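Long-range contact in periplasmic beta-glucosidase (Pseudomonas aeruginosa, PDB 6R5T), which probably hydrolyses terminal, non-reducing beta-D-glucosyl residues to release beta-D-glucose, as a periplasmic member of glycoside hydrolase family 3: residues Ala133-Glu144 and Thr564-Val574. The protein carries 1 engineered substitution. Numbering follows the deposited sequence.
With BGC (beta-D-glucopyranose), chain C.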
# COMPACT_ATOMS: atom_id res chain seq x y z
N ALA A 133 -4.76 -1.82 -8.13
CA ALA A 133 -5.78 -2.53 -8.92
C ALA A 133 -6.96 -3.02 -8.06
O ALA A 133 -7.98 -3.39 -8.63
CB ALA A 133 -5.10 -3.70 -9.63
N ARG A 134 -6.84 -3.09 -6.74
CA ARG A 134 -7.96 -3.61 -5.90
C ARG A 134 -9.14 -2.65 -5.87
O ARG A 134 -10.28 -3.08 -5.64
CB ARG A 134 -7.48 -3.80 -4.46
CG ARG A 134 -6.39 -4.84 -4.33
CD ARG A 134 -5.89 -4.90 -2.90
NE ARG A 134 -5.05 -3.75 -2.60
CZ ARG A 134 -4.40 -3.59 -1.46
NH1 ARG A 134 -4.53 -4.46 -0.48
NH2 ARG A 134 -3.66 -2.53 -1.27
N TRP A 135 -8.90 -1.37 -6.08
CA TRP A 135 -9.96 -0.34 -5.94
C TRP A 135 -11.03 -0.53 -7.02
O TRP A 135 -10.70 -0.58 -8.21
CB TRP A 135 -9.28 1.02 -6.01
CG TRP A 135 -10.17 2.20 -5.68
CD1 TRP A 135 -10.89 2.38 -4.55
CD2 TRP A 135 -10.27 3.44 -6.39
NE1 TRP A 135 -11.47 3.62 -4.52
CE2 TRP A 135 -11.08 4.31 -5.63
CE3 TRP A 135 -9.75 3.92 -7.60
CZ2 TRP A 135 -11.36 5.62 -6.01
CZ3 TRP A 135 -10.06 5.21 -8.00
CH2 TRP A 135 -10.85 6.06 -7.20
N GLY A 136 -12.31 -0.52 -6.65
CA GLY A 136 -13.38 -0.78 -7.61
C GLY A 136 -13.55 0.33 -8.61
O GLY A 136 -14.03 0.09 -9.70
N ARG A 137 -13.04 1.52 -8.31
CA ARG A 137 -13.24 2.67 -9.23
C ARG A 137 -12.12 2.85 -10.23
O ARG A 137 -12.12 3.84 -10.97
CB ARG A 137 -13.49 3.91 -8.39
CG ARG A 137 -14.66 3.72 -7.44
CD ARG A 137 -15.13 5.00 -6.74
NE ARG A 137 -15.87 5.79 -7.71
CZ ARG A 137 -16.86 6.65 -7.42
NH1 ARG A 137 -17.20 6.87 -6.17
NH2 ARG A 137 -17.50 7.23 -8.44
N VAL A 138 -11.18 1.90 -10.32
CA VAL A 138 -10.13 2.00 -11.37
C VAL A 138 -10.82 2.00 -12.74
O VAL A 138 -10.25 2.61 -13.65
CB VAL A 138 -9.08 0.88 -11.27
CG1 VAL A 138 -8.32 0.94 -9.95
CG2 VAL A 138 -9.72 -0.47 -11.46
N SER A 139 -11.99 1.38 -12.84
CA SER A 139 -12.72 1.30 -14.14
C SER A 139 -13.10 2.70 -14.66
O SER A 139 -13.24 2.91 -15.91
CB SER A 139 -13.93 0.42 -14.01
OG SER A 139 -14.86 1.05 -13.12
N GLU A 140 -13.18 3.66 -13.77
CA GLU A 140 -13.64 5.04 -14.10
C GLU A 140 -12.52 5.97 -14.53
O GLU A 140 -12.86 7.01 -15.07
CB GLU A 140 -14.28 5.67 -12.88
CG GLU A 140 -15.55 5.00 -12.55
CD GLU A 140 -15.98 5.41 -11.18
OE1 GLU A 140 -16.10 6.68 -10.96
OE2 GLU A 140 -16.14 4.46 -10.35
N GLY A 141 -11.25 5.60 -14.32
CA GLY A 141 -10.15 6.47 -14.71
C GLY A 141 -9.45 5.99 -15.96
O GLY A 141 -9.98 5.10 -16.69
N PHE A 142 -8.29 6.56 -16.19
CA PHE A 142 -7.53 6.34 -17.43
C PHE A 142 -6.24 5.57 -17.16
O PHE A 142 -5.41 5.49 -18.05
CB PHE A 142 -7.25 7.67 -18.11
CG PHE A 142 -8.46 8.41 -18.60
CD1 PHE A 142 -9.40 7.80 -19.42
CD2 PHE A 142 -8.62 9.74 -18.29
CE1 PHE A 142 -10.46 8.52 -19.95
CE2 PHE A 142 -9.72 10.45 -18.78
CZ PHE A 142 -10.61 9.84 -19.63
N GLY A 143 -6.10 4.99 -15.95
CA GLY A 143 -4.96 4.14 -15.60
C GLY A 143 -3.97 4.88 -14.73
O GLY A 143 -4.37 5.73 -13.92
N GLU A 144 -2.71 4.45 -14.81
CA GLU A 144 -1.73 4.79 -13.78
C GLU A 144 -0.84 5.96 -14.19
O GLU A 144 -0.05 6.37 -13.36
CB GLU A 144 -0.86 3.58 -13.46
CG GLU A 144 0.18 3.17 -14.50
CD GLU A 144 0.73 1.75 -14.29
OE1 GLU A 144 0.01 0.87 -13.71
OE2 GLU A 144 1.85 1.46 -14.79
N THR A 564 -2.99 0.82 -20.18
CA THR A 564 -2.55 2.08 -19.50
C THR A 564 -2.40 1.86 -17.99
O THR A 564 -2.27 2.83 -17.24
CB THR A 564 -3.53 3.22 -19.75
OG1 THR A 564 -4.80 2.95 -19.14
CG2 THR A 564 -3.68 3.47 -21.25
N MET A 565 -2.52 0.61 -17.56
CA MET A 565 -2.27 0.24 -16.15
C MET A 565 -1.58 -1.12 -16.19
O MET A 565 -1.97 -2.00 -16.99
CB MET A 565 -3.59 0.21 -15.40
CG MET A 565 -3.45 0.14 -13.90
SD MET A 565 -5.05 0.52 -13.13
CE MET A 565 -4.60 0.22 -11.42
N SER A 566 -0.57 -1.27 -15.37
CA SER A 566 0.26 -2.50 -15.26
C SER A 566 -0.62 -3.62 -14.70
O SER A 566 -1.44 -3.36 -13.81
CB SER A 566 1.40 -2.18 -14.34
OG SER A 566 2.27 -1.24 -14.95
N PHE A 567 -0.49 -4.85 -15.20
CA PHE A 567 -1.26 -6.00 -14.70
C PHE A 567 -0.37 -6.78 -13.75
O PHE A 567 0.63 -7.36 -14.20
CB PHE A 567 -1.77 -6.88 -15.83
CG PHE A 567 -3.05 -6.42 -16.46
CD1 PHE A 567 -3.33 -5.09 -16.69
CD2 PHE A 567 -4.00 -7.35 -16.86
CE1 PHE A 567 -4.53 -4.67 -17.27
CE2 PHE A 567 -5.16 -6.92 -17.49
CZ PHE A 567 -5.46 -5.60 -17.67
N PRO A 568 -0.68 -6.79 -12.44
CA PRO A 568 0.17 -7.46 -11.48
C PRO A 568 0.07 -8.96 -11.71
O PRO A 568 -0.99 -9.42 -12.10
CB PRO A 568 -0.42 -7.15 -10.10
CG PRO A 568 -1.37 -6.00 -10.34
CD PRO A 568 -1.83 -6.12 -11.78
N ARG A 569 1.12 -9.69 -11.32
CA ARG A 569 1.04 -11.18 -11.33
C ARG A 569 0.07 -11.65 -10.26
O ARG A 569 -0.56 -12.71 -10.46
CB ARG A 569 2.42 -11.81 -11.16
CG ARG A 569 3.32 -11.52 -12.34
CD ARG A 569 4.71 -12.03 -12.05
NE ARG A 569 5.63 -11.61 -13.09
CZ ARG A 569 5.80 -12.22 -14.25
NH1 ARG A 569 5.16 -13.33 -14.53
NH2 ARG A 569 6.67 -11.72 -15.10
N SER A 570 -0.06 -10.94 -9.15
CA SER A 570 -1.03 -11.29 -8.11
C SER A 570 -1.29 -10.06 -7.25
O SER A 570 -0.50 -9.12 -7.27
CB SER A 570 -0.55 -12.44 -7.25
OG SER A 570 0.54 -12.02 -6.45
N VAL A 571 -2.33 -10.14 -6.45
CA VAL A 571 -2.72 -9.05 -5.54
C VAL A 571 -1.60 -8.80 -4.51
O VAL A 571 -1.43 -7.65 -4.06
CB VAL A 571 -4.06 -9.35 -4.87
CG1 VAL A 571 -3.98 -10.49 -3.84
CG2 VAL A 571 -4.62 -8.08 -4.26
N GLY A 572 -0.81 -9.83 -4.19
CA GLY A 572 0.25 -9.64 -3.21
C GLY A 572 1.40 -8.83 -3.73
O GLY A 572 2.29 -8.53 -2.92
N GLN A 573 1.42 -8.45 -5.01
CA GLN A 573 2.44 -7.52 -5.56
C GLN A 573 1.97 -6.06 -5.55
O GLN A 573 2.77 -5.22 -5.93
CB GLN A 573 2.83 -7.95 -6.98
CG GLN A 573 3.31 -9.40 -7.02
CD GLN A 573 4.47 -9.69 -7.93
OE1 GLN A 573 5.11 -8.78 -8.48
NE2 GLN A 573 4.78 -10.99 -8.06
N VAL A 574 0.75 -5.75 -5.13
CA VAL A 574 0.21 -4.37 -5.26
C VAL A 574 1.01 -3.48 -4.34
O VAL A 574 1.27 -3.84 -3.18
CB VAL A 574 -1.29 -4.36 -5.01
CG1 VAL A 574 -1.84 -2.98 -4.71
CG2 VAL A 574 -2.02 -5.02 -6.17
C2 BGC C . -20.64 10.77 -8.52
C3 BGC C . -21.74 11.10 -7.49
C4 BGC C . -21.91 9.81 -6.63
C5 BGC C . -20.55 9.56 -5.95
C6 BGC C . -20.54 8.30 -5.11
C1 BGC C . -19.36 10.37 -7.78
O1 BGC C . -18.49 9.99 -8.80
O2 BGC C . -20.33 11.85 -9.40
O3 BGC C . -22.97 11.36 -8.19
O4 BGC C . -22.92 10.08 -5.64
O5 BGC C . -19.61 9.25 -6.93
O6 BGC C . -19.26 8.15 -4.48
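Both oxygens of the E144 carboxylate are taken up by S566. S566 OG donates to the syn lone pair of E144 OE2 at 2.7 Å, while S566 N reaches E144 OE1 at 2.8 Å, nearly straight but from well above the carboxylate plane. The backbone N of Y578 is a further partner of OE2. E144 CG sits between its own N and carbonyl carbon (chi1 73°), and the extended chain beyond it passes alongside M565 to S566. Next to this grip, E144 N donates to T564 O at 3.0 Å, and T564 OG1 donates a hydrogen bond to F142 O, 2.8 Å away, from above that carbonyl plane. Fully extended, M565 lays its CE 3.9 Å from A133 N. Farther along, the R134 side chain crosses that of V571 at about a right angle, CG lying 3.7 Å from V571 CG2; its guanidinium is salt-bridged to D132 and also bonds V574 O and G572 O of the second subunit. Beyond the interface, R137 NH2 bonds O1 of beta-D-glucopyranose, which D79, K176, H177 and E486 also hold. The contact thus ties a sugar-binding loop of the TIM-barrel domain to the C-terminal domain, and three donors offset the probable negative charge of buried E144.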